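Local coordinates for SusD-like protein BACOVA_02651 (Bacteroides ovatus, PDB 5E75) that binds polysaccharide at the bacterial cell surface and probably captures xyloglucan there before its transport into the periplasm for degradation, at residues 225-230 with 389-395; 129-133 with 148-154; 49-55 with 281-287. Residue numbers count along the deposited sequence, not the author numbering.

Contact 1. Residues 225-230 with 389-395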
loop_
_atom_site.group_PDB
_atom_site.type_symbol
_atom_site.label_atom_id
_atom_site.label_comp_id
_atom_site.label_asym_id
_atom_site.label_seq_id
_atom_site.Cartn_x
_atom_site.Cartn_y
_atom_site.Cartn_z
ATOM N N ASP A 225 15.531 6.248 -11.357
ATOM C CA ASP A 225 16.206 6.387 -10.072
ATOM C C ASP A 225 15.226 6.835 -9.007
ATOM O O ASP A 225 14.136 7.319 -9.293
ATOM C CB ASP A 225 17.359 7.391 -10.182
ATOM C CG ASP A 225 18.460 7.168 -9.129
ATOM O OD1 ASP A 225 18.389 6.220 -8.295
ATOM O OD2 ASP A 225 19.433 7.953 -9.161
ATOM N N LEU A 226 15.633 6.666 -7.761
ATOM C CA LEU A 226 14.887 7.230 -6.639
ATOM C C LEU A 226 14.899 8.757 -6.679
ATOM O O LEU A 226 15.913 9.362 -7.039
ATOM C CB LEU A 226 15.500 6.793 -5.310
ATOM C CG LEU A 226 15.669 5.289 -5.095
ATOM C CD1 LEU A 226 16.255 5.064 -3.747
ATOM C CD2 LEU A 226 14.349 4.552 -5.212
ATOM N N MET A 227 13.784 9.391 -6.324
ATOM C CA MET A 227 13.799 10.837 -6.124
ATOM C C MET A 227 14.854 11.193 -5.061
ATOM O O MET A 227 15.022 10.485 -4.068
ATOM C CB MET A 227 12.438 11.379 -5.697
ATOM C CG MET A 227 11.341 11.255 -6.755
ATOM S SD MET A 227 9.972 12.405 -6.445
ATOM C CE MET A 227 10.630 13.920 -7.150
ATOM N N THR A 228 15.558 12.302 -5.272
ATOM C CA THR A 228 16.615 12.727 -4.358
ATOM C C THR A 228 16.101 12.953 -2.939
ATOM O O THR A 228 16.755 12.577 -1.955
ATOM C CB THR A 228 17.283 14.010 -4.886
ATOM O OG1 THR A 228 17.861 13.741 -6.173
ATOM C CG2 THR A 228 18.358 14.492 -3.935
ATOM N N ASN A 229 14.931 13.573 -2.829
ATOM C CA ASN A 229 14.354 13.894 -1.530
ATOM C C ASN A 229 13.083 13.102 -1.300
ATOM O O ASN A 229 12.126 13.239 -2.051
ATOM C CB ASN A 229 14.019 15.375 -1.465
ATOM C CG ASN A 229 15.209 16.250 -1.741
ATOM O OD1 ASN A 229 16.245 16.125 -1.090
ATOM N ND2 ASN A 229 15.071 17.143 -2.717
ATOM N N TYR A 230 13.090 12.269 -0.264
ATOM C CA TYR A 230 11.941 11.455 0.072
ATOM C C TYR A 230 10.661 12.289 0.165
ATOM O O TYR A 230 9.621 11.858 -0.304
ATOM C CB TYR A 230 12.222 10.772 1.403
ATOM C CG TYR A 230 11.174 9.811 1.924
ATOM C CD1 TYR A 230 11.151 8.493 1.516
ATOM C CD2 TYR A 230 10.243 10.224 2.868
ATOM C CE1 TYR A 230 10.208 7.599 2.013
ATOM C CE2 TYR A 230 9.293 9.349 3.380
ATOM C CZ TYR A 230 9.293 8.027 2.965
ATOM O OH TYR A 230 8.364 7.156 3.500
ATOM N N ARG A 389 20.842 1.937 -1.261
ATOM C CA ARG A 389 20.391 3.128 -1.963
ATOM C C ARG A 389 19.177 3.729 -1.248
ATOM O O ARG A 389 19.029 4.948 -1.192
ATOM C CB ARG A 389 20.034 2.820 -3.422
ATOM C CG ARG A 389 21.238 2.656 -4.362
ATOM C CD ARG A 389 21.917 3.996 -4.657
ATOM N NE ARG A 389 20.978 4.880 -5.329
ATOM C CZ ARG A 389 20.511 6.037 -4.857
ATOM N NH1 ARG A 389 20.945 6.551 -3.713
ATOM N NH2 ARG A 389 19.614 6.713 -5.568
ATOM N N VAL A 390 18.311 2.867 -0.710
ATOM C CA VAL A 390 17.147 3.351 0.036
ATOM C C VAL A 390 17.610 4.065 1.322
ATOM O O VAL A 390 17.109 5.143 1.681
ATOM C CB VAL A 390 16.157 2.208 0.325
ATOM C CG1 VAL A 390 14.977 2.713 1.151
ATOM C CG2 VAL A 390 15.648 1.593 -0.981
ATOM N N ARG A 391 18.571 3.465 2.015
ATOM C CA ARG A 391 19.173 4.088 3.199
ATOM C C ARG A 391 19.803 5.440 2.842
ATOM O O ARG A 391 19.621 6.448 3.551
ATOM C CB ARG A 391 20.278 3.186 3.762
ATOM C CG ARG A 391 19.860 1.766 4.145
ATOM C CD ARG A 391 19.185 1.688 5.488
ATOM N NE ARG A 391 20.065 2.089 6.596
ATOM C CZ ARG A 391 19.694 2.066 7.870
ATOM N NH1 ARG A 391 18.489 1.631 8.213
ATOM N NH2 ARG A 391 20.537 2.457 8.824
ATOM N N GLU A 392 20.599 5.439 1.779
ATOM C CA GLU A 392 21.311 6.631 1.330
ATOM C C GLU A 392 20.339 7.761 0.984
ATOM O O GLU A 392 20.566 8.925 1.323
ATOM C CB GLU A 392 22.174 6.286 0.116
ATOM C CG GLU A 392 23.040 7.393 -0.419
ATOM C CD GLU A 392 23.984 6.863 -1.464
ATOM O OE1 GLU A 392 23.509 6.181 -2.396
ATOM O OE2 GLU A 392 25.213 7.076 -1.326
ATOM N N ARG A 393 19.239 7.432 0.305
ATOM C CA ARG A 393 18.272 8.454 -0.054
ATOM C C ARG A 393 17.633 9.084 1.188
ATOM O O ARG A 393 17.345 10.287 1.200
ATOM C CB ARG A 393 17.207 7.872 -0.998
ATOM C CG ARG A 393 16.293 8.914 -1.634
ATOM C CD ARG A 393 14.992 9.173 -0.837
ATOM N NE ARG A 393 14.115 8.008 -0.851
ATOM C CZ ARG A 393 13.325 7.687 -1.872
ATOM N NH1 ARG A 393 13.263 8.459 -2.948
ATOM N NH2 ARG A 393 12.590 6.581 -1.828
ATOM N N ALA A 394 17.454 8.273 2.230
ATOM C CA ALA A 394 16.946 8.752 3.519
ATOM C C ALA A 394 18.004 9.519 4.321
ATOM O O ALA A 394 17.697 10.052 5.382
ATOM C CB ALA A 394 16.424 7.586 4.345
ATOM N N LYS A 395 19.230 9.555 3.801
ATOM C CA LYS A 395 20.370 10.244 4.425
ATOM C C LYS A 395 20.765 9.619 5.770
ATOM O O LYS A 395 21.191 10.314 6.694
ATOM C CB LYS A 395 20.124 11.753 4.538
ATOM C CG LYS A 395 19.544 12.433 3.287
ATOM C CD LYS A 395 20.434 12.356 2.062
ATOM C CE LYS A 395 19.847 13.129 0.853
ATOM N NZ LYS A 395 18.993 12.318 -0.114
HETATM O O HOH W 1 19.961 3.979 -7.840
HETATM O O HOH W 2 18.379 9.380 -5.650
HETATM O O HOH W 3 15.427 12.259 1.485
#
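Basic side chains at the end of helix 382-393 and just beyond it, Arg389, Arg393 and Lys395, serve acceptors of the loop 225-230. Arg393 NH1 donates to Met227 O (2.9 Å) and also forms a salt bridge with Glu243, while its NH2 pairs with Glu414. The guanidinium is sandwiched, with Leu226 CB over one face (3.7 Å from NH1) and Tyr230 CD1 over the other (3.8 Å from NE). One turn earlier, Arg389 NH2 meets Asp225 OD1 at 3.0 Å and Arg389 NH1 meets Glu392 OE1 at 2.9 Å, a three-residue salt-bridge network. Helix 382-393 gives way here to a Schellman motif: Lys395 has positive phi, and its backbone N bonds to Glu392 O (2.9 Å). Its side chain curls back so that NZ donates to both Thr228 O and Arg393 O, each at 2.9 Å, tying the loop to the helix end. Three waters bridge the segments. Water 1 joins Asp225 OD1 to Arg389 NE, water 2 links Leu226 O with Arg389 NH2, and water 3 accepts from Tyr230 N and donates to Arg393 O. Tyr230 OH is engaged by Glu414 O and Lys332.

Contact 2. Residues 129-133 with 148-154; sequences GPVIL and LNREEDV
This is a buried contact between an extended loop, 129-133, just after helix 103-125, and the antiparallel segment 148-154, extended to Arg150 and helical from Glu151. The CA atoms of Ile132 and Leu148 lie 4.5 Å apart, and those of Pro130 and Glu151 5.0 Å. Gly129 turns the chain with phi/psi of 88/-111, angles at which a CB would jam against the preceding carbonyl and also clash with Glu151 OE2. Residues 130-133 are then extended. Two hydrogen bonds join the segments: Asn149 N donates to Val131 O (2.9 Å), and Leu133 N donates to Asn149 OD1 (3.0 Å), so that Asn149, with chi1 m, serves the opposing backbone through both main chain and side chain. Its ND2 reaches Val513 O near the C terminus. Apolar groups fill in around these bonds. Pro130 CB lies 4.2 Å from Leu148 CB, and Leu148 (m,t) brings CD2 to 3.6 Å from Val131 CA. Val154, chi1 t, sets CG2 3.9 Å from Val131 CG2 and 4.1 Å from Leu133 CD2. Val131 packs further on helices 70-95 and 103-125. Glu151 OE2, 3.5 Å from Pro130 CD, forms a salt bridge with Arg430, and OE1 accepts from Trp197. The helix starts at Glu151, with Arg150 at the N-cap; Asp153 OD2 accepts from Arg150 N (3.0 Å) and forms a salt bridge with Arg150 NE (3.0 Å). Asp153 and Val154 are thus brought against Leu133 by a helix that begins with the reciprocal half of a capping box.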
loop_
_atom_site.group_PDB
_atom_site.type_symbol
_atom_site.label_atom_id
_atom_site.label_comp_id
_atom_site.label_asym_id
_atom_site.label_seq_id
_atom_site.Cartn_x
_atom_site.Cartn_y
_atom_site.Cartn_z
ATOM N N GLY A 129 -7.081 -14.494 1.287
ATOM C CA GLY A 129 -6.467 -15.742 0.846
ATOM C C GLY A 129 -7.220 -16.265 -0.367
ATOM O O GLY A 129 -7.164 -15.642 -1.415
ATOM N N PRO A 130 -7.954 -17.384 -0.235
ATOM C CA PRO A 130 -8.775 -17.838 -1.357
ATOM C C PRO A 130 -9.777 -16.772 -1.764
ATOM O O PRO A 130 -10.395 -16.125 -0.910
ATOM C CB PRO A 130 -9.488 -19.078 -0.791
ATOM C CG PRO A 130 -8.615 -19.545 0.335
ATOM C CD PRO A 130 -8.055 -18.291 0.926
ATOM N N VAL A 131 -9.943 -16.586 -3.066
ATOM C CA VAL A 131 -10.975 -15.691 -3.600
ATOM C C VAL A 131 -11.496 -16.292 -4.904
ATOM O O VAL A 131 -10.947 -17.293 -5.375
ATOM C CB VAL A 131 -10.454 -14.240 -3.831
ATOM C CG1 VAL A 131 -10.192 -13.535 -2.495
ATOM C CG2 VAL A 131 -9.217 -14.233 -4.702
ATOM N N ILE A 132 -12.550 -15.720 -5.479
ATOM C CA ILE A 132 -13.125 -16.235 -6.717
ATOM C C ILE A 132 -12.392 -15.630 -7.915
ATOM O O ILE A 132 -12.390 -14.405 -8.084
ATOM C CB ILE A 132 -14.619 -15.874 -6.801
ATOM C CG1 ILE A 132 -15.359 -16.432 -5.586
ATOM C CG2 ILE A 132 -15.228 -16.410 -8.080
ATOM C CD1 ILE A 132 -16.755 -15.875 -5.384
ATOM N N LEU A 133 -11.772 -16.477 -8.731
ATOM C CA LEU A 133 -11.106 -16.044 -9.958
ATOM C C LEU A 133 -12.112 -15.933 -11.094
ATOM O O LEU A 133 -12.918 -16.846 -11.310
ATOM C CB LEU A 133 -10.002 -17.042 -10.317
ATOM C CG LEU A 133 -8.853 -17.101 -9.296
ATOM C CD1 LEU A 133 -7.922 -18.244 -9.664
ATOM C CD2 LEU A 133 -8.099 -15.775 -9.243
ATOM N N LEU A 148 -14.920 -20.416 -4.213
ATOM C CA LEU A 148 -13.584 -19.887 -4.050
ATOM C C LEU A 148 -12.576 -20.759 -4.779
ATOM O O LEU A 148 -12.780 -21.964 -4.933
ATOM C CB LEU A 148 -13.233 -19.884 -2.569
ATOM C CG LEU A 148 -14.049 -18.957 -1.668
ATOM C CD1 LEU A 148 -13.928 -19.404 -0.214
ATOM C CD2 LEU A 148 -13.544 -17.551 -1.838
ATOM N N ASN A 149 -11.475 -20.147 -5.200
ATOM C CA ASN A 149 -10.331 -20.889 -5.715
ATOM C C ASN A 149 -9.164 -20.854 -4.740
ATOM O O ASN A 149 -9.080 -19.965 -3.891
ATOM C CB ASN A 149 -9.935 -20.318 -7.075
ATOM C CG ASN A 149 -11.048 -20.451 -8.092
ATOM O OD1 ASN A 149 -11.591 -19.458 -8.591
ATOM N ND2 ASN A 149 -11.412 -21.690 -8.397
ATOM N N ARG A 150 -8.260 -21.825 -4.854
ATOM C CA ARG A 150 -7.200 -21.993 -3.858
ATOM C C ARG A 150 -6.148 -20.902 -3.957
ATOM O O ARG A 150 -5.966 -20.303 -5.005
ATOM C CB ARG A 150 -6.517 -23.348 -4.035
ATOM C CG ARG A 150 -7.469 -24.542 -3.982
ATOM C CD ARG A 150 -6.765 -25.809 -4.454
ATOM N NE ARG A 150 -6.344 -25.648 -5.840
ATOM C CZ ARG A 150 -5.816 -26.601 -6.599
ATOM N NH1 ARG A 150 -5.643 -27.827 -6.117
ATOM N NH2 ARG A 150 -5.482 -26.323 -7.852
ATOM N N GLU A 151 -5.467 -20.634 -2.851
ATOM C CA GLU A 151 -4.377 -19.678 -2.845
ATOM C C GLU A 151 -3.373 -19.941 -3.982
ATOM O O GLU A 151 -2.931 -18.994 -4.635
ATOM C CB GLU A 151 -3.699 -19.670 -1.464
ATOM C CG GLU A 151 -4.611 -19.099 -0.368
ATOM C CD GLU A 151 -4.035 -19.154 1.041
ATOM O OE1 GLU A 151 -2.855 -19.514 1.218
ATOM O OE2 GLU A 151 -4.780 -18.839 1.992
ATOM N N GLU A 152 -3.006 -21.199 -4.244
ATOM C CA GLU A 152 -2.057 -21.467 -5.319
ATOM C C GLU A 152 -2.614 -21.085 -6.690
ATOM O O GLU A 152 -1.859 -20.613 -7.534
ATOM C CB GLU A 152 -1.563 -22.931 -5.323
ATOM C CG GLU A 152 -0.554 -23.267 -4.214
ATOM C CD GLU A 152 0.701 -22.399 -4.281
ATOM O OE1 GLU A 152 1.299 -22.327 -5.381
ATOM O OE2 GLU A 152 1.077 -21.785 -3.243
ATOM N N ASP A 153 -3.912 -21.301 -6.909
ATOM C CA ASP A 153 -4.554 -20.897 -8.156
ATOM C C ASP A 153 -4.469 -19.387 -8.327
ATOM O O ASP A 153 -4.229 -18.894 -9.434
ATOM C CB ASP A 153 -6.050 -21.264 -8.185
ATOM C CG ASP A 153 -6.323 -22.754 -8.173
ATOM O OD1 ASP A 153 -5.820 -23.491 -9.040
ATOM O OD2 ASP A 153 -7.138 -23.170 -7.320
ATOM N N VAL A 154 -4.717 -18.654 -7.240
ATOM C CA VAL A 154 -4.735 -17.196 -7.269
ATOM C C VAL A 154 -3.339 -16.705 -7.643
ATOM O O VAL A 154 -3.190 -15.865 -8.531
ATOM C CB VAL A 154 -5.241 -16.595 -5.947
ATOM C CG1 VAL A 154 -5.238 -15.068 -6.013
ATOM C CG2 VAL A 154 -6.660 -17.069 -5.654
#

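Contact 3. Residues 49-55 with 281-287. With EDO (1,2-ethanediol), chain E.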
loop_
_atom_site.group_PDB
_atom_site.type_symbol
_atom_site.label_atom_id
_atom_site.label_comp_id
_atom_site.label_asym_id
_atom_site.label_seq_id
_atom_site.Cartn_x
_atom_site.Cartn_y
_atom_site.Cartn_z
ATOM N N ASN A 49 -0.393 -1.680 12.021
ATOM C CA ASN A 49 -0.063 -0.769 13.117
ATOM C C ASN A 49 0.806 0.406 12.671
ATOM O O ASN A 49 1.642 0.904 13.421
ATOM C CB ASN A 49 0.569 -1.490 14.324
ATOM C CG ASN A 49 0.416 -0.705 15.612
ATOM O OD1 ASN A 49 -0.592 -0.034 15.820
ATOM N ND2 ASN A 49 1.400 -0.808 16.494
ATOM N N ASP A 50 0.590 0.896 11.458
ATOM C CA ASP A 50 1.228 2.156 11.061
ATOM C C ASP A 50 0.709 3.260 11.981
ATOM O O ASP A 50 1.458 4.145 12.399
ATOM C CB ASP A 50 0.862 2.556 9.624
ATOM C CG ASP A 50 1.629 1.802 8.537
ATOM O OD1 ASP A 50 2.376 0.847 8.785
ATOM O OD2 ASP A 50 1.428 2.171 7.358
ATOM N N MET A 51 -0.590 3.220 12.261
ATOM C CA MET A 51 -1.270 4.274 13.015
ATOM C C MET A 51 -2.500 3.685 13.705
ATOM O O MET A 51 -2.927 2.555 13.408
ATOM C CB MET A 51 -1.633 5.454 12.088
ATOM C CG MET A 51 -2.914 5.281 11.265
ATOM S SD MET A 51 -2.861 3.945 10.081
ATOM C CE MET A 51 -4.540 3.963 9.562
ATOM N N TYR A 52 -3.059 4.450 14.633
ATOM C CA TYR A 52 -4.185 4.006 15.438
ATOM C C TYR A 52 -5.069 5.174 15.823
ATOM O O TYR A 52 -4.590 6.277 16.068
ATOM C CB TYR A 52 -3.662 3.328 16.717
ATOM C CG TYR A 52 -4.728 2.858 17.690
ATOM C CD1 TYR A 52 -5.452 1.699 17.453
ATOM C CD2 TYR A 52 -4.979 3.548 18.865
ATOM C CE1 TYR A 52 -6.414 1.257 18.343
ATOM C CE2 TYR A 52 -5.953 3.113 19.754
ATOM C CZ TYR A 52 -6.646 1.969 19.494
ATOM O OH TYR A 52 -7.614 1.535 20.383
ATOM N N SER A 53 -6.367 4.907 15.853
ATOM C CA SER A 53 -7.344 5.783 16.493
ATOM C C SER A 53 -8.280 4.919 17.307
ATOM O O SER A 53 -8.781 3.917 16.803
ATOM C CB SER A 53 -8.184 6.512 15.451
ATOM O OG SER A 53 -9.327 7.102 16.083
ATOM N N PRO A 54 -8.575 5.322 18.550
ATOM C CA PRO A 54 -9.526 4.546 19.346
ATOM C C PRO A 54 -10.951 4.609 18.814
ATOM O O PRO A 54 -11.767 3.768 19.185
ATOM C CB PRO A 54 -9.446 5.199 20.732
ATOM C CG PRO A 54 -8.928 6.559 20.495
ATOM C CD PRO A 54 -8.023 6.466 19.299
ATOM N N TRP A 55 -11.228 5.556 17.924
ATOM C CA TRP A 55 -12.590 5.747 17.424
ATOM C C TRP A 55 -12.783 5.361 15.964
ATOM O O TRP A 55 -13.904 5.078 15.550
ATOM C CB TRP A 55 -13.044 7.185 17.664
ATOM C CG TRP A 55 -12.969 7.553 19.121
ATOM C CD1 TRP A 55 -13.729 7.048 20.131
ATOM C CD2 TRP A 55 -12.064 8.477 19.721
ATOM N NE1 TRP A 55 -13.360 7.608 21.329
ATOM C CE2 TRP A 55 -12.338 8.491 21.105
ATOM C CE3 TRP A 55 -11.043 9.295 19.223
ATOM C CZ2 TRP A 55 -11.634 9.296 21.996
ATOM C CZ3 TRP A 55 -10.344 10.093 20.109
ATOM C CH2 TRP A 55 -10.642 10.087 21.481
ATOM N N SER A 281 -8.596 11.488 13.591
ATOM C CA SER A 281 -8.058 11.227 14.919
ATOM C C SER A 281 -6.961 10.148 14.892
ATOM O O SER A 281 -6.565 9.620 15.925
ATOM C CB SER A 281 -9.175 10.835 15.885
ATOM O OG SER A 281 -9.846 9.670 15.462
ATOM N N TYR A 282 -6.470 9.801 13.704
ATOM C CA TYR A 282 -5.340 8.880 13.621
ATOM C C TYR A 282 -4.056 9.500 14.162
ATOM O O TYR A 282 -3.760 10.679 13.943
ATOM C CB TYR A 282 -5.076 8.448 12.174
ATOM C CG TYR A 282 -6.168 7.618 11.550
ATOM C CD1 TYR A 282 -6.649 6.471 12.160
ATOM C CD2 TYR A 282 -6.721 7.991 10.342
ATOM C CE1 TYR A 282 -7.648 5.717 11.566
ATOM C CE2 TYR A 282 -7.725 7.250 9.746
ATOM C CZ TYR A 282 -8.174 6.118 10.362
ATOM O OH TYR A 282 -9.179 5.387 9.756
ATOM N N ASN A 283 -3.274 8.678 14.845
ATOM C CA ASN A 283 -1.904 9.038 15.195
ATOM C C ASN A 283 -0.965 7.883 14.896
ATOM O O ASN A 283 -1.319 6.723 15.132
ATOM C CB ASN A 283 -1.792 9.374 16.682
ATOM C CG ASN A 283 -2.470 10.659 17.031
ATOM O OD1 ASN A 283 -1.953 11.732 16.753
ATOM N ND2 ASN A 283 -3.638 10.557 17.657
ATOM N N GLY A 284 0.237 8.188 14.413
ATOM C CA GLY A 284 1.269 7.177 14.245
ATOM C C GLY A 284 1.427 6.406 15.549
ATOM O O GLY A 284 1.414 7.006 16.636
ATOM N N SER A 285 1.520 5.080 15.472
ATOM C CA SER A 285 1.548 4.272 16.672
ATOM C C SER A 285 2.880 4.410 17.379
ATOM O O SER A 285 3.883 4.795 16.800
ATOM C CB SER A 285 1.270 2.813 16.363
ATOM O OG SER A 285 2.326 2.242 15.617
ATOM N N ILE A 286 2.886 4.100 18.672
ATOM C CA ILE A 286 4.127 4.105 19.427
ATOM C C ILE A 286 5.143 3.167 18.753
ATOM O O ILE A 286 6.292 3.545 18.519
ATOM C CB ILE A 286 3.841 3.707 20.869
ATOM C CG1 ILE A 286 2.951 4.750 21.554
ATOM C CG2 ILE A 286 5.162 3.552 21.649
ATOM C CD1 ILE A 286 2.461 4.336 22.963
ATOM N N ASP A 287 4.699 1.954 18.423
ATOM C CA ASP A 287 5.522 0.965 17.732
ATOM C C ASP A 287 6.075 1.507 16.409
ATOM O O ASP A 287 7.281 1.435 16.150
ATOM C CB ASP A 287 4.665 -0.306 17.558
ATOM C CG ASP A 287 5.103 -1.213 16.407
ATOM O OD1 ASP A 287 6.289 -1.576 16.307
ATOM O OD2 ASP A 287 4.212 -1.574 15.609
HETATM C C1 EDO E . -6.572 2.653 12.926
HETATM O O1 EDO E . -7.330 2.634 14.173
HETATM C C2 EDO E . -7.353 2.215 11.678
HETATM O O2 EDO E . -7.403 0.796 11.579
HETATM O O HOH W 4 1.910 0.623 19.259
#
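Only 4.0 Å separates the CA atoms of Met51 and Gly284, an unusually close approach for a non-hydrogen-bonded antiparallel pair. Asp50 O lies 3.6 Å from Gly284 CA in a CA-H...O contact and accepts from Ser285 N (3.2 Å). At the next position Tyr52 and Asn283 form the hydrogen-bonded pair, Tyr52 N to Asn283 O at 2.9 Å and Asn283 N to Tyr52 O at 3.0 Å. The result is a minimal two-stranded antiparallel ribbon, a small example of how distant parts of a largely helical protein can be joined by a short backbone ladder that side chains reinforce. Each end of it is tied by side chains. Beyond Gly284, Ser285 is the N-cap of helix 286-291: its OG accepts from Met288 N and donates to Asn49 O (2.7 Å). Asn49, which closes helix 40-46 in a Schellman motif, extends ND2 to Asp287 OD2 (3.0 Å), a carboxylate oxygen also held by Arg412 and Gln443. Beyond Tyr52, Ser53 OG and Ser281 OG share a 2.7 Å hydrogen bond, and Ser53 OG accepts from Trp55 N (3.1 Å) in an ST turn. Met51 sets CE over the face of Tyr282, 4.2 Å from the ring centroid, as a CH-pi contact. Nearby, Ser53 N donates to O1 of an ethanediol (3.0 Å), probably acquired from the crystallisation liquor.

From the N terminus, the chain first passes residues 49-55, just after helix 40-46, which wait 226 residues for their partner in contact 3. Within that long excursion contact 2 opens and shuts, joining the exit of helix 103-125 to the start of helix 151-168 across 14 intervening residues. Residues 225-230 then open contact 1, but contact 3 closes at 281-287 before helix 382-393 completes contact 1, so these two loops cross. Contacts 1 and 3 have nearest atoms about 9 Å apart, whereas contacts 1 and 2 lie on opposite sides of the chain's centre, their centres 37 Å apart. Contact 3 thus ties N-terminal to later parts, contact 1 the loop after helix 205-221 to the end of helix 382-393.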